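Local coordinates for protein beta-glucanase (Bacteroides thetaiotaomicron, PDB 6EUG) that probably hydrolyses beta-1,3-galactosidic linkages of arabinogalactan through this glycoside hydrolase family 43 domain, which here holds the sugar mimic glucoimidazole in its pocket, at residues G259-A264 with S279-W284; M211-T216 with E232-L237. All blocks are in the same frame, centred on the assembly; numbering follows the deposited sequence.

Contact 1 (G259-A264 with S279-W284). With GIM (glucoimidazole), chain B.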
loop_
_atom_site.group_PDB
_atom_site.type_symbol
_atom_site.label_atom_id
_atom_site.label_comp_id
_atom_site.label_asym_id
_atom_site.label_seq_id
_atom_site.Cartn_x
_atom_site.Cartn_y
_atom_site.Cartn_z
ATOM N N GLY A 259 4.503 2.150 17.253
ATOM C CA GLY A 259 5.665 3.009 17.331
ATOM C C GLY A 259 6.788 2.685 16.352
ATOM O O GLY A 259 7.801 3.395 16.323
ATOM N N GLY A 260 6.622 1.633 15.554
ATOM C CA GLY A 260 7.647 1.192 14.595
ATOM C C GLY A 260 7.820 1.991 13.302
ATOM O O GLY A 260 8.835 1.811 12.585
ATOM N N HIS A 261 6.842 2.846 12.977
ATOM C CA HIS A 261 6.909 3.722 11.795
ATOM C C HIS A 261 7.105 2.920 10.476
ATOM O O HIS A 261 7.859 3.326 9.585
ATOM C CB HIS A 261 8.068 4.748 11.971
ATOM C CG HIS A 261 7.638 6.166 12.136
ATOM N ND1 HIS A 261 8.468 7.120 12.692
ATOM C CD2 HIS A 261 6.506 6.809 11.773
ATOM C CE1 HIS A 261 7.844 8.285 12.690
ATOM N NE2 HIS A 261 6.659 8.124 12.120
ATOM N N ASN A 262 6.435 1.774 10.361
ATOM C CA ASN A 262 6.417 1.009 9.117
ATOM C C ASN A 262 5.433 1.632 8.109
ATOM O O ASN A 262 4.312 1.995 8.475
ATOM C CB ASN A 262 6.008 -0.449 9.394
ATOM C CG ASN A 262 7.086 -1.222 10.140
ATOM O OD1 ASN A 262 8.118 -1.670 9.530
ATOM N ND2 ASN A 262 6.887 -1.386 11.449
ATOM N N GLU A 263 5.877 1.659 6.849
ATOM C CA GLU A 263 5.187 2.357 5.755
ATOM C C GLU A 263 5.220 1.531 4.465
ATOM O O GLU A 263 5.798 0.452 4.443
ATOM C CB GLU A 263 5.846 3.738 5.526
ATOM C CG GLU A 263 6.163 4.537 6.792
ATOM C CD GLU A 263 4.981 4.818 7.732
ATOM O OE1 GLU A 263 3.817 4.945 7.305
ATOM O OE2 GLU A 263 5.228 4.931 8.949
ATOM N N ALA A 264 4.542 1.997 3.410
ATOM C CA ALA A 264 4.667 1.361 2.090
ATOM C C ALA A 264 4.553 -0.182 2.100
ATOM O O ALA A 264 5.397 -0.869 1.508
ATOM C CB ALA A 264 5.956 1.794 1.434
ATOM N N SER A 279 8.887 -0.125 4.389
ATOM C CA SER A 279 9.958 0.859 4.588
ATOM C C SER A 279 9.806 1.497 5.969
ATOM O O SER A 279 8.783 1.349 6.623
ATOM C CB SER A 279 9.891 1.993 3.509
ATOM O OG SER A 279 8.782 2.852 3.725
ATOM N N GLY A 280 10.822 2.244 6.394
ATOM C CA GLY A 280 10.631 3.214 7.469
ATOM C C GLY A 280 9.979 4.502 6.972
ATOM O O GLY A 280 9.488 4.581 5.821
ATOM N N CYS A 281 9.989 5.511 7.839
ATOM C CA CYS A 281 9.310 6.794 7.605
ATOM C C CYS A 281 10.338 7.922 7.537
ATOM O O CYS A 281 10.685 8.519 8.561
ATOM C CB CYS A 281 8.276 7.072 8.721
ATOM S SG CYS A 281 7.018 8.279 8.266
ATOM N N THR A 282 10.874 8.153 6.338
ATOM C CA THR A 282 11.878 9.220 6.116
ATOM C C THR A 282 11.573 10.068 4.885
ATOM O O THR A 282 12.463 10.337 4.075
ATOM C CB THR A 282 13.291 8.621 6.001
ATOM O OG1 THR A 282 13.329 7.653 4.936
ATOM C CG2 THR A 282 13.680 7.946 7.329
ATOM N N GLY A 283 10.315 10.489 4.735
ATOM C CA GLY A 283 9.925 11.315 3.591
ATOM C C GLY A 283 10.191 10.583 2.293
ATOM O O GLY A 283 9.953 9.373 2.207
ATOM N N TRP A 284 10.696 11.316 1.296
ATOM C CA TRP A 284 11.058 10.753 0.003
ATOM C C TRP A 284 12.410 10.011 0.010
ATOM O O TRP A 284 12.793 9.380 -1.000
ATOM C CB TRP A 284 11.095 11.870 -1.067
ATOM C CG TRP A 284 9.793 12.578 -1.346
ATOM C CD1 TRP A 284 9.513 13.896 -1.065
ATOM C CD2 TRP A 284 8.626 12.061 -2.012
ATOM N NE1 TRP A 284 8.257 14.214 -1.496
ATOM C CE2 TRP A 284 7.682 13.114 -2.076
ATOM C CE3 TRP A 284 8.277 10.816 -2.537
ATOM C CZ2 TRP A 284 6.397 12.955 -2.645
ATOM C CZ3 TRP A 284 6.990 10.653 -3.110
ATOM C CH2 TRP A 284 6.074 11.723 -3.154
HETATM C C1 GIM B . 5.497 8.901 1.989
HETATM C C2 GIM B . 4.642 7.879 1.346
HETATM N N10 GIM B . 5.688 10.160 1.557
HETATM C C3 GIM B . 4.302 8.319 -0.090
HETATM C C4 GIM B . 3.907 9.826 -0.084
HETATM C C5 GIM B . 5.115 10.698 0.292
HETATM C C6 GIM B . 4.771 12.181 0.417
HETATM C C7 GIM B . 6.822 9.883 3.442
HETATM C C8 GIM B . 6.521 10.780 2.436
HETATM N N1 GIM B . 6.183 8.729 3.147
HETATM O O3 GIM B . 3.200 7.556 -0.606
HETATM O O2 GIM B . 5.264 6.579 1.526
HETATM O O4 GIM B . 2.791 10.130 0.791
HETATM O O6 GIM B . 3.936 12.406 1.549
#
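His261 lays one face of its imidazole over the side chain of Cys281, and the overlap can be followed atom by atom. CB of His261 sits 4.0 Å from CB of Cys281. CG comes closer, and CD2 of His261 comes closest, 3.5 Å from Cys281 CB; ND1 and CE1, across the ring, are also near that carbon but less close. Further out, His261 NE2 lies 3.9 Å from Cys281 SG. Cys281 CB makes a CH-pi contact, 18° off the ring normal, whereas SG approaches obliquely. With Cys281 SG anti to its own backbone N (chi1 -160°), the sulfur lies over the CD2-NE2 side.

In the five-bladed beta-propeller of this family, 259-264 leads from the third blade into the fourth, and 279-284 leaves that blade's second strand. A short antiparallel pairing joins them: Glu263 N donates to Ser279 O at 2.9 Å, and Ser279 N donates back to Glu263 O. Glu263 CG packs 3.5 Å from Gly280 O, and its OE1 is hydrogen-bonded to Ser230. Ser279 OG donates to Gly280 O on an in-plane lone pair and also bonds the pocket residue Gln320. Beyond Cys281, Trp284 presents a ring face to glucoimidazole C6, 3.6 Å from Trp284 CZ2.

Contact 2 (M211-T216 with E232-L237); sequences MSRDMT and EDNLTL. With GIM (glucoimidazole), chain B.
Arg213 and Asn234 meet with their flat groups almost upright to one another, the guanidinium and amide planes standing 82° apart. Seen from the arginine, Asn234 OD1 lies at the edge of the guanidinium, nearly in its plane, and Arg213 NH1 reaches it at 3.0 Å along a fairly straight path (N-H...O 159°). Seen from the amide, NH1 stands well above the carbonyl plane. Asn234 OD1 also rests beside the arginine's aliphatic part, 3.6 Å from Arg213 CD. At the other end of the guanidinium, NH2 is held by Tyr136 O, so two partners restrain its rotation.

Met211 and Asp233 meet at a slant. Met211 SD lies 3.1 Å from Asp233 OD1 and takes a weak hydrogen bond from Asp233 N, while the bend at the last torsion (chi3 68°) brings CE in beside that carboxylate oxygen. Asp233 has its main ionic partner elsewhere, in a salt bridge from OD2 to Arg204.

Both asparagine and aspartate occupy the middle of a type I' turn, Glu232 to Leu235, closed by Leu235 N to Glu232 O. This turn links the second and third strands of the propeller's third blade, and a classic beta bulge follows it, Leu235 and Thr236 both facing Ser231. Segment 211-216 enters the first strand of the same blade.

Two waters bridge the segments. One molecule accepts from Met211 N and Glu232 N; a second accepts from Asp214 N and donates weakly to Asn234 OD1, which links the turn to a pocket residue. Asp214 OD2 in turn accepts a hydrogen bond from hydroxyl O2 of glucoimidazole (2.7 Å).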
loop_
_atom_site.group_PDB
_atom_site.type_symbol
_atom_site.label_atom_id
_atom_site.label_comp_id
_atom_site.label_asym_id
_atom_site.label_seq_id
_atom_site.Cartn_x
_atom_site.Cartn_y
_atom_site.Cartn_z
ATOM N N MET A 211 -6.812 6.237 11.497
ATOM C CA MET A 211 -6.174 6.900 10.369
ATOM C C MET A 211 -5.641 5.888 9.377
ATOM O O MET A 211 -5.245 4.807 9.762
ATOM C CB MET A 211 -5.021 7.803 10.837
ATOM C CG MET A 211 -5.453 8.978 11.727
ATOM S SD MET A 211 -4.084 9.877 12.469
ATOM C CE MET A 211 -3.328 10.641 11.028
ATOM N N SER A 212 -5.699 6.239 8.087
ATOM C CA SER A 212 -5.154 5.383 7.005
ATOM C C SER A 212 -4.410 6.231 6.020
ATOM O O SER A 212 -5.029 7.103 5.401
ATOM C CB SER A 212 -6.323 4.632 6.288
ATOM O OG SER A 212 -5.852 3.703 5.310
ATOM N N ARG A 213 -3.088 6.009 5.886
ATOM C CA ARG A 213 -2.268 6.675 4.889
ATOM C C ARG A 213 -1.712 5.639 3.882
ATOM O O ARG A 213 -2.507 5.108 3.094
ATOM C CB ARG A 213 -1.235 7.642 5.520
ATOM C CG ARG A 213 -1.874 8.793 6.283
ATOM C CD ARG A 213 -0.998 10.046 6.200
ATOM N NE ARG A 213 -1.470 11.198 6.979
ATOM C CZ ARG A 213 -1.083 11.492 8.224
ATOM N NH1 ARG A 213 -0.263 10.683 8.910
ATOM N NH2 ARG A 213 -1.551 12.593 8.815
ATOM N N ASP A 214 -0.418 5.314 3.907
ATOM C CA ASP A 214 0.096 4.272 3.025
ATOM C C ASP A 214 -0.696 2.961 3.294
ATOM O O ASP A 214 -1.044 2.661 4.456
ATOM C CB ASP A 214 1.587 3.976 3.249
ATOM C CG ASP A 214 2.520 5.058 2.740
ATOM O OD1 ASP A 214 2.106 6.106 2.183
ATOM O OD2 ASP A 214 3.747 4.813 2.859
ATOM N N MET A 215 -1.028 2.253 2.212
ATOM C CA MET A 215 -1.901 1.058 2.280
ATOM C C MET A 215 -1.696 0.048 1.159
ATOM O O MET A 215 -1.119 0.345 0.104
ATOM C CB MET A 215 -3.383 1.493 2.301
ATOM C CG MET A 215 -3.852 2.363 1.128
ATOM S SD MET A 215 -5.508 2.055 0.462
ATOM C CE MET A 215 -5.158 0.525 -0.430
ATOM N N THR A 216 -2.205 -1.173 1.409
ATOM C CA THR A 216 -2.356 -2.159 0.395
ATOM C C THR A 216 -3.559 -3.061 0.695
ATOM O O THR A 216 -4.293 -2.838 1.683
ATOM C CB THR A 216 -1.060 -2.942 0.166
ATOM O OG1 THR A 216 -1.137 -3.670 -1.071
ATOM C CG2 THR A 216 -0.735 -3.907 1.340
ATOM N N GLU A 232 -2.507 5.669 13.189
ATOM C CA GLU A 232 -2.005 6.310 14.402
ATOM C C GLU A 232 -0.839 7.311 14.101
ATOM O O GLU A 232 0.281 7.184 14.622
ATOM C CB GLU A 232 -1.576 5.214 15.405
ATOM C CG GLU A 232 -2.631 4.160 15.715
ATOM C CD GLU A 232 -2.196 3.022 16.634
ATOM O OE1 GLU A 232 -1.267 3.203 17.502
ATOM O OE2 GLU A 232 -2.751 1.880 16.463
ATOM N N ASP A 233 -1.107 8.297 13.250
ATOM C CA ASP A 233 -0.108 9.314 12.851
ATOM C C ASP A 233 1.121 8.624 12.188
ATOM O O ASP A 233 2.272 9.038 12.422
ATOM C CB ASP A 233 0.324 10.250 14.014
ATOM C CG ASP A 233 -0.751 11.299 14.403
ATOM O OD1 ASP A 233 -1.786 11.431 13.775
ATOM O OD2 ASP A 233 -0.587 12.010 15.402
ATOM N N ASN A 234 0.841 7.554 11.411
ATOM C CA ASN A 234 1.850 6.718 10.715
ATOM C C ASN A 234 2.682 5.805 11.659
ATOM O O ASN A 234 3.544 5.062 11.193
ATOM C CB ASN A 234 2.829 7.568 9.848
ATOM C CG ASN A 234 2.167 8.252 8.658
ATOM O OD1 ASN A 234 1.017 7.996 8.315
ATOM N ND2 ASN A 234 2.897 9.176 8.052
ATOM N N LEU A 235 2.424 5.837 12.960
ATOM C CA LEU A 235 3.276 5.137 13.929
ATOM C C LEU A 235 3.075 3.602 13.984
ATOM O O LEU A 235 3.959 2.893 14.438
ATOM C CB LEU A 235 3.109 5.729 15.337
ATOM C CG LEU A 235 3.542 7.196 15.508
ATOM C CD1 LEU A 235 2.912 7.885 16.705
ATOM C CD2 LEU A 235 5.042 7.298 15.582
ATOM N N THR A 236 1.908 3.116 13.586
ATOM C CA THR A 236 1.497 1.728 13.879
ATOM C C THR A 236 0.804 1.164 12.655
ATOM O O THR A 236 -0.025 1.885 12.033
ATOM C CB THR A 236 0.500 1.742 15.078
ATOM O OG1 THR A 236 1.113 2.399 16.214
ATOM C CG2 THR A 236 0.075 0.324 15.471
ATOM N N LEU A 237 1.092 -0.105 12.288
ATOM C CA LEU A 237 0.350 -0.760 11.188
ATOM C C LEU A 237 -0.958 -1.365 11.718
ATOM O O LEU A 237 -0.985 -1.884 12.834
ATOM C CB LEU A 237 1.131 -1.894 10.553
ATOM C CG LEU A 237 2.282 -1.541 9.631
ATOM C CD1 LEU A 237 3.061 -2.808 9.361
ATOM C CD2 LEU A 237 1.760 -0.927 8.326
HETATM C C1 GIM B . 5.497 8.901 1.989
HETATM C C2 GIM B . 4.642 7.879 1.346
HETATM N N10 GIM B . 5.688 10.160 1.557
HETATM C C3 GIM B . 4.302 8.319 -0.090
HETATM C C4 GIM B . 3.907 9.826 -0.084
HETATM C C5 GIM B . 5.115 10.698 0.292
HETATM C C6 GIM B . 4.771 12.181 0.417
HETATM C C7 GIM B . 6.822 9.883 3.442
HETATM C C8 GIM B . 6.521 10.780 2.436
HETATM N N1 GIM B . 6.183 8.729 3.147
HETATM O O3 GIM B . 3.200 7.556 -0.606
HETATM O O2 GIM B . 5.264 6.579 1.526
HETATM O O4 GIM B . 2.791 10.130 0.791
HETATM O O6 GIM B . 3.936 12.406 1.549
HETATM O O HOH W 1 -5.465 6.031 14.143
HETATM O O HOH W 2 1.889 6.397 5.594
#

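How the contacts relate
The two contacts belong to one propeller, their centres about 9 Å apart, and follow in series along the chain: contact 2 lies within the third blade, contact 1 at its junction with the fourth. They also touch directly. Ala264 N probably donates a hydrogen bond to Asp214 OD2 (3.0 Å), and His261 N probably donates one to Leu235 O. Contact 2 supplies the ligand's partner Asp214, contact 1 supplies Gly283 and Trp284, and residues such as Glu110, Arg111 and Gln320 help complete the site. The pocket is thus assembled from loops and strand ends of several blades.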